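Long-range contacts in BT_2262 (uncharacterised lipoprotein) (Bacteroides thetaiotaomicron, PDB 5FQ8), which is of unknown function but, as a Bacteroides lipoprotein with an Ig-like domain followed by a family-specific beta-rich domain, probably works at the cell surface: residues N60-Y65 and V87-A92; P128-I133 and K156-D161. All coordinates share one frame; numbering follows the deposited sequence.

The two contacts come in series along the chain, interaction 1 closing before interaction 2 opens, and their centres lie about 13 Å apart on the same side of the chain's centre. Interaction 1 joins the start of strand 63-72 to the end of strand 78-87, neighbours in the four-stranded mixed sheet of the Ig-like part, and to the connection that leaves it. Interaction 2 pairs strands 130-133 and 154-159 in the large antiparallel sheet of the C-terminal part. They also touch directly: Ile64 packs on the ring of Tyr132, and Asp89 and Thr91 pack on Pro128. Together they are consistent with a linker and its flanking strands packing one beta domain against the next.

Interaction 1 of 2, residues N60-Y65 and V87-A92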
loop_
_atom_site.group_PDB
_atom_site.type_symbol
_atom_site.label_atom_id
_atom_site.label_comp_id
_atom_site.label_asym_id
_atom_site.label_seq_id
_atom_site.Cartn_x
_atom_site.Cartn_y
_atom_site.Cartn_z
ATOM N N ASN G 60 -40.135 -11.575 -68.029
ATOM C CA ASN G 60 -41.332 -11.819 -68.820
ATOM C C ASN G 60 -42.213 -12.916 -68.240
ATOM O O ASN G 60 -43.141 -13.366 -68.916
ATOM C CB ASN G 60 -40.952 -12.171 -70.258
ATOM C CG ASN G 60 -40.439 -10.978 -71.032
ATOM O OD1 ASN G 60 -39.256 -10.897 -71.350
ATOM N ND2 ASN G 60 -41.331 -10.046 -71.347
ATOM N N THR G 61 -41.941 -13.361 -67.015
ATOM C CA THR G 61 -42.759 -14.356 -66.334
ATOM C C THR G 61 -42.925 -13.950 -64.879
ATOM O O THR G 61 -41.952 -13.965 -64.120
ATOM C CB THR G 61 -42.130 -15.746 -66.410
ATOM O OG1 THR G 61 -42.119 -16.202 -67.766
ATOM C CG2 THR G 61 -42.916 -16.721 -65.562
ATOM N N PRO G 62 -44.125 -13.566 -64.456
ATOM C CA PRO G 62 -44.310 -13.142 -63.066
ATOM C C PRO G 62 -43.914 -14.233 -62.085
ATOM O O PRO G 62 -44.016 -15.426 -62.374
ATOM C CB PRO G 62 -45.807 -12.838 -62.991
ATOM C CG PRO G 62 -46.171 -12.459 -64.385
ATOM C CD PRO G 62 -45.318 -13.308 -65.277
ATOM N N GLY G 63 -43.438 -13.807 -60.924
ATOM C CA GLY G 63 -43.061 -14.730 -59.875
ATOM C C GLY G 63 -41.979 -14.136 -58.991
ATOM O O GLY G 63 -41.735 -12.932 -59.001
ATOM N N ILE G 64 -41.341 -15.018 -58.224
ATOM C CA ILE G 64 -40.273 -14.655 -57.301
ATOM C C ILE G 64 -38.970 -15.258 -57.803
ATOM O O ILE G 64 -38.887 -16.470 -58.041
ATOM C CB ILE G 64 -40.569 -15.134 -55.874
ATOM C CG1 ILE G 64 -41.946 -14.663 -55.426
ATOM C CG2 ILE G 64 -39.512 -14.618 -54.928
ATOM C CD1 ILE G 64 -42.285 -15.091 -54.018
ATOM N N TYR G 65 -37.949 -14.417 -57.937
ATOM C CA TYR G 65 -36.641 -14.830 -58.416
ATOM C C TYR G 65 -35.604 -14.454 -57.376
ATOM O O TYR G 65 -35.514 -13.287 -56.982
ATOM C CB TYR G 65 -36.326 -14.182 -59.761
ATOM C CG TYR G 65 -37.260 -14.614 -60.850
ATOM C CD1 TYR G 65 -37.060 -15.805 -61.530
ATOM C CD2 TYR G 65 -38.360 -13.846 -61.182
ATOM C CE1 TYR G 65 -37.919 -16.210 -62.522
ATOM C CE2 TYR G 65 -39.228 -14.244 -62.175
ATOM C CZ TYR G 65 -39.002 -15.426 -62.840
ATOM O OH TYR G 65 -39.868 -15.822 -63.826
ATOM N N VAL G 87 -41.725 -9.946 -59.637
ATOM C CA VAL G 87 -42.265 -9.542 -60.932
ATOM C C VAL G 87 -43.783 -9.444 -60.840
ATOM O O VAL G 87 -44.439 -10.370 -60.350
ATOM C CB VAL G 87 -41.850 -10.527 -62.038
ATOM C CG1 VAL G 87 -42.209 -9.970 -63.392
ATOM C CG2 VAL G 87 -40.379 -10.791 -61.966
ATOM N N ALA G 88 -44.341 -8.342 -61.344
ATOM C CA ALA G 88 -45.778 -8.105 -61.286
ATOM C C ALA G 88 -46.490 -8.790 -62.450
ATOM O O ALA G 88 -45.896 -9.553 -63.211
ATOM C CB ALA G 88 -46.060 -6.610 -61.262
ATOM N N ASP G 89 -47.784 -8.521 -62.600
ATOM C CA ASP G 89 -48.608 -9.184 -63.596
ATOM C C ASP G 89 -48.962 -8.306 -64.783
ATOM O O ASP G 89 -49.531 -8.823 -65.755
ATOM C CB ASP G 89 -49.907 -9.683 -62.945
ATOM C CG ASP G 89 -50.741 -10.549 -63.875
ATOM O OD1 ASP G 89 -50.484 -11.764 -63.936
ATOM O OD2 ASP G 89 -51.646 -10.008 -64.541
ATOM N N ASN G 90 -48.660 -7.002 -64.716
ATOM C CA ASN G 90 -48.869 -6.015 -65.779
ATOM C C ASN G 90 -50.284 -5.450 -65.766
ATOM O O ASN G 90 -50.486 -4.280 -66.106
ATOM C CB ASN G 90 -48.550 -6.591 -67.169
ATOM C CG ASN G 90 -47.536 -5.772 -67.919
ATOM O OD1 ASN G 90 -46.871 -4.906 -67.350
ATOM N ND2 ASN G 90 -47.400 -6.046 -69.208
ATOM N N THR G 91 -51.258 -6.263 -65.360
ATOM C CA THR G 91 -52.658 -5.855 -65.369
ATOM C C THR G 91 -52.924 -4.741 -64.366
ATOM O O THR G 91 -52.339 -4.708 -63.287
ATOM C CB THR G 91 -53.549 -7.053 -65.052
ATOM O OG1 THR G 91 -53.406 -8.034 -66.084
ATOM C CG2 THR G 91 -55.006 -6.626 -64.946
ATOM N N ALA G 92 -53.822 -3.829 -64.727
ATOM C CA ALA G 92 -54.146 -2.703 -63.866
ATOM C C ALA G 92 -54.890 -3.166 -62.617
ATOM O O ALA G 92 -55.507 -4.235 -62.582
ATOM C CB ALA G 92 -54.988 -1.676 -64.619
#
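Val87 and the Pro62 ring make the close-packed part of this contact. Val87 CB sits 3.7 Å from Pro62 CA, while Val87 CG2, anti to the carbonyl carbon, lies 3.6 Å from Tyr65 CE2 at the ring edge. Pro62 CB and CG both lie against Ala88 O. The phenol oxygen reaches back along its own segment, Tyr65 OH donating to Thr61 O over 2.8 Å from above the carbonyl plane, so the ring is held at its hydroxyl and along the edge Val87 touches. An alanine in place of Tyr65 would probably loosen the turn before the strand, since it removes both the bond to Thr61 O and the apolar edge against Val87. A single backbone bond crosses the segments, Val87 N to Gly63 O at 3.1 Å, nearly along the C=O axis but bent to 147° at the hydrogen. The loose side begins at Asp89, which Pro62 CG only approaches; the chain then runs into exposed residues, Thr91 OG1 bonding locally to Asp89 OD2. On the other segment, exposed Thr61 turns its hydroxyl to Asp58. This is the end of an antiparallel strand pair, where the Ig-like sheet passes to the C-terminal domain.

Interaction 2 of 2, residues P128-I133 and K156-D161; sequences PGIFYI and KFELND
Different chi1 positions bring two phenylalanines together. Phe157 places CG in the crowded position between its backbone N and carbonyl carbon (chi1 57°), which swings the ring across to the neighbouring strand; Phe131 keeps CG anti to its carbonyl carbon (chi1 -67°). The two ring planes are then within 6° of parallel but slid so far apart that they barely overlap, with centroids 5.8 Å apart. What touches is the Phe157 ring carbon CE1, 3.3 Å from Phe131 CB, while the carbonyl Phe131 O stands over the centre of the Phe157 face. Farther round that ring Ile133 arrives at the edge, its CB 3.5 Å from Phe157 CE2, and at the other end Leu159 CB packs on Phe131 CE1.

Beneath these side chains the backbones form an antiparallel ladder. Phe131 and Phe157 are a hydrogen-bonded pair: Phe131 N gives to Phe157 O at 2.7 Å, fairly straight, and Phe157 N returns a bond of 3.0 Å to Phe131 O. Two residues farther along, Leu159 N reaches Gly129 O over 2.9 Å, extending the ladder to the turn before strand 130-133. Ile130 and Glu158, a non-hydrogen-bonded pair, share the other face with Lys156, where Ile130 CG2 lies against Lys156 CB and the lysine tip leads away.

Strand 120-125 flanks 130-133 and strand 165-171 flanks 154-159, making this pair interior to the antiparallel sheet; Ile123 and Ile165 pack on Phe157, whereas Leu168 meets Lys156 and Glu158 on the other face.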
loop_
_atom_site.group_PDB
_atom_site.type_symbol
_atom_site.label_atom_id
_atom_site.label_comp_id
_atom_site.label_asym_id
_atom_site.label_seq_id
_atom_site.Cartn_x
_atom_site.Cartn_y
_atom_site.Cartn_z
ATOM N N PRO G 128 -54.274 -11.377 -62.235
ATOM C CA PRO G 128 -54.901 -10.051 -62.267
ATOM C C PRO G 128 -55.710 -9.746 -61.024
ATOM O O PRO G 128 -55.994 -8.582 -60.732
ATOM C CB PRO G 128 -55.794 -10.115 -63.507
ATOM C CG PRO G 128 -55.197 -11.194 -64.340
ATOM C CD PRO G 128 -54.715 -12.208 -63.366
ATOM N N GLY G 129 -56.066 -10.783 -60.276
ATOM C CA GLY G 129 -56.791 -10.585 -59.041
ATOM C C GLY G 129 -55.995 -10.932 -57.801
ATOM O O GLY G 129 -56.232 -10.366 -56.733
ATOM N N ILE G 130 -55.043 -11.847 -57.929
ATOM C CA ILE G 130 -54.361 -12.440 -56.784
ATOM C C ILE G 130 -53.024 -11.745 -56.569
ATOM O O ILE G 130 -52.274 -11.504 -57.520
ATOM C CB ILE G 130 -54.179 -13.957 -56.984
ATOM C CG1 ILE G 130 -55.537 -14.647 -57.128
ATOM C CG2 ILE G 130 -53.410 -14.559 -55.827
ATOM C CD1 ILE G 130 -56.024 -14.789 -58.551
ATOM N N PHE G 131 -52.722 -11.420 -55.316
ATOM C CA PHE G 131 -51.490 -10.734 -54.952
ATOM C C PHE G 131 -50.702 -11.563 -53.950
ATOM O O PHE G 131 -51.280 -12.212 -53.077
ATOM C CB PHE G 131 -51.774 -9.369 -54.341
ATOM C CG PHE G 131 -52.359 -8.378 -55.298
ATOM C CD1 PHE G 131 -53.627 -8.549 -55.818
ATOM C CD2 PHE G 131 -51.634 -7.260 -55.668
ATOM C CE1 PHE G 131 -54.157 -7.630 -56.699
ATOM C CE2 PHE G 131 -52.159 -6.337 -56.544
ATOM C CZ PHE G 131 -53.422 -6.519 -57.061
ATOM N N TYR G 132 -49.376 -11.526 -54.065
ATOM C CA TYR G 132 -48.499 -12.197 -53.114
ATOM C C TYR G 132 -48.062 -11.216 -52.039
ATOM O O TYR G 132 -47.661 -10.091 -52.347
ATOM C CB TYR G 132 -47.269 -12.774 -53.811
ATOM C CG TYR G 132 -46.214 -13.301 -52.860
ATOM C CD1 TYR G 132 -46.255 -14.613 -52.413
ATOM C CD2 TYR G 132 -45.170 -12.488 -52.417
ATOM C CE1 TYR G 132 -45.296 -15.102 -51.554
ATOM C CE2 TYR G 132 -44.206 -12.969 -51.554
ATOM C CZ TYR G 132 -44.275 -14.277 -51.129
ATOM O OH TYR G 132 -43.319 -14.767 -50.274
ATOM N N ILE G 133 -48.120 -11.652 -50.784
ATOM C CA ILE G 133 -47.781 -10.821 -49.635
ATOM C C ILE G 133 -46.703 -11.536 -48.839
ATOM O O ILE G 133 -46.845 -12.721 -48.518
ATOM C CB ILE G 133 -49.015 -10.528 -48.761
ATOM C CG1 ILE G 133 -48.606 -9.885 -47.440
ATOM C CG2 ILE G 133 -49.812 -11.789 -48.512
ATOM C CD1 ILE G 133 -48.384 -8.405 -47.528
ATOM N N LYS G 156 -51.352 -15.530 -50.069
ATOM C CA LYS G 156 -51.943 -14.863 -51.221
ATOM C C LYS G 156 -53.288 -14.262 -50.835
ATOM O O LYS G 156 -53.932 -14.694 -49.875
ATOM C CB LYS G 156 -52.126 -15.825 -52.404
ATOM C CG LYS G 156 -50.955 -16.761 -52.636
ATOM C CD LYS G 156 -50.982 -17.384 -54.026
ATOM C CE LYS G 156 -50.038 -18.576 -54.106
ATOM N NZ LYS G 156 -49.298 -18.674 -55.399
ATOM N N PHE G 157 -53.709 -13.249 -51.593
ATOM C CA PHE G 157 -55.032 -12.663 -51.419
ATOM C C PHE G 157 -55.527 -12.119 -52.755
ATOM O O PHE G 157 -54.730 -11.736 -53.614
ATOM C CB PHE G 157 -55.034 -11.577 -50.331
ATOM C CG PHE G 157 -54.069 -10.442 -50.567
ATOM C CD1 PHE G 157 -54.345 -9.454 -51.490
ATOM C CD2 PHE G 157 -52.903 -10.347 -49.832
ATOM C CE1 PHE G 157 -53.492 -8.397 -51.686
ATOM C CE2 PHE G 157 -52.030 -9.295 -50.031
ATOM C CZ PHE G 157 -52.324 -8.321 -50.963
ATOM N N GLU G 158 -56.855 -12.091 -52.924
ATOM C CA GLU G 158 -57.507 -11.773 -54.201
ATOM C C GLU G 158 -58.377 -10.527 -54.058
ATOM O O GLU G 158 -59.450 -10.584 -53.450
ATOM C CB GLU G 158 -58.348 -12.947 -54.692
ATOM C CG GLU G 158 -59.007 -12.717 -56.040
ATOM C CD GLU G 158 -60.096 -13.724 -56.344
ATOM O OE1 GLU G 158 -59.911 -14.922 -56.038
ATOM O OE2 GLU G 158 -61.141 -13.312 -56.886
ATOM N N LEU G 159 -57.930 -9.414 -54.643
ATOM C CA LEU G 159 -58.595 -8.124 -54.471
ATOM C C LEU G 159 -60.000 -8.132 -55.056
ATOM O O LEU G 159 -60.187 -8.409 -56.244
ATOM C CB LEU G 159 -57.759 -7.029 -55.128
ATOM C CG LEU G 159 -58.269 -5.596 -55.035
ATOM C CD1 LEU G 159 -58.167 -5.101 -53.618
ATOM C CD2 LEU G 159 -57.463 -4.716 -55.957
ATOM N N ASN G 160 -60.985 -7.809 -54.217
ATOM C CA ASN G 160 -62.387 -7.746 -54.608
ATOM C C ASN G 160 -62.742 -6.361 -55.148
ATOM O O ASN G 160 -62.023 -5.379 -54.954
ATOM C CB ASN G 160 -63.293 -8.084 -53.425
ATOM C CG ASN G 160 -63.030 -9.463 -52.855
ATOM O OD1 ASN G 160 -62.547 -10.358 -53.547
ATOM N ND2 ASN G 160 -63.361 -9.643 -51.583
ATOM N N ASP G 161 -63.884 -6.286 -55.825
ATOM C CA ASP G 161 -64.336 -5.011 -56.361
ATOM C C ASP G 161 -64.942 -4.121 -55.288
ATOM O O ASP G 161 -64.942 -2.896 -55.444
ATOM C CB ASP G 161 -65.329 -5.260 -57.490
ATOM C CG ASP G 161 -64.865 -6.356 -58.421
ATOM O OD1 ASP G 161 -64.046 -6.071 -59.321
ATOM O OD2 ASP G 161 -65.304 -7.511 -58.239
#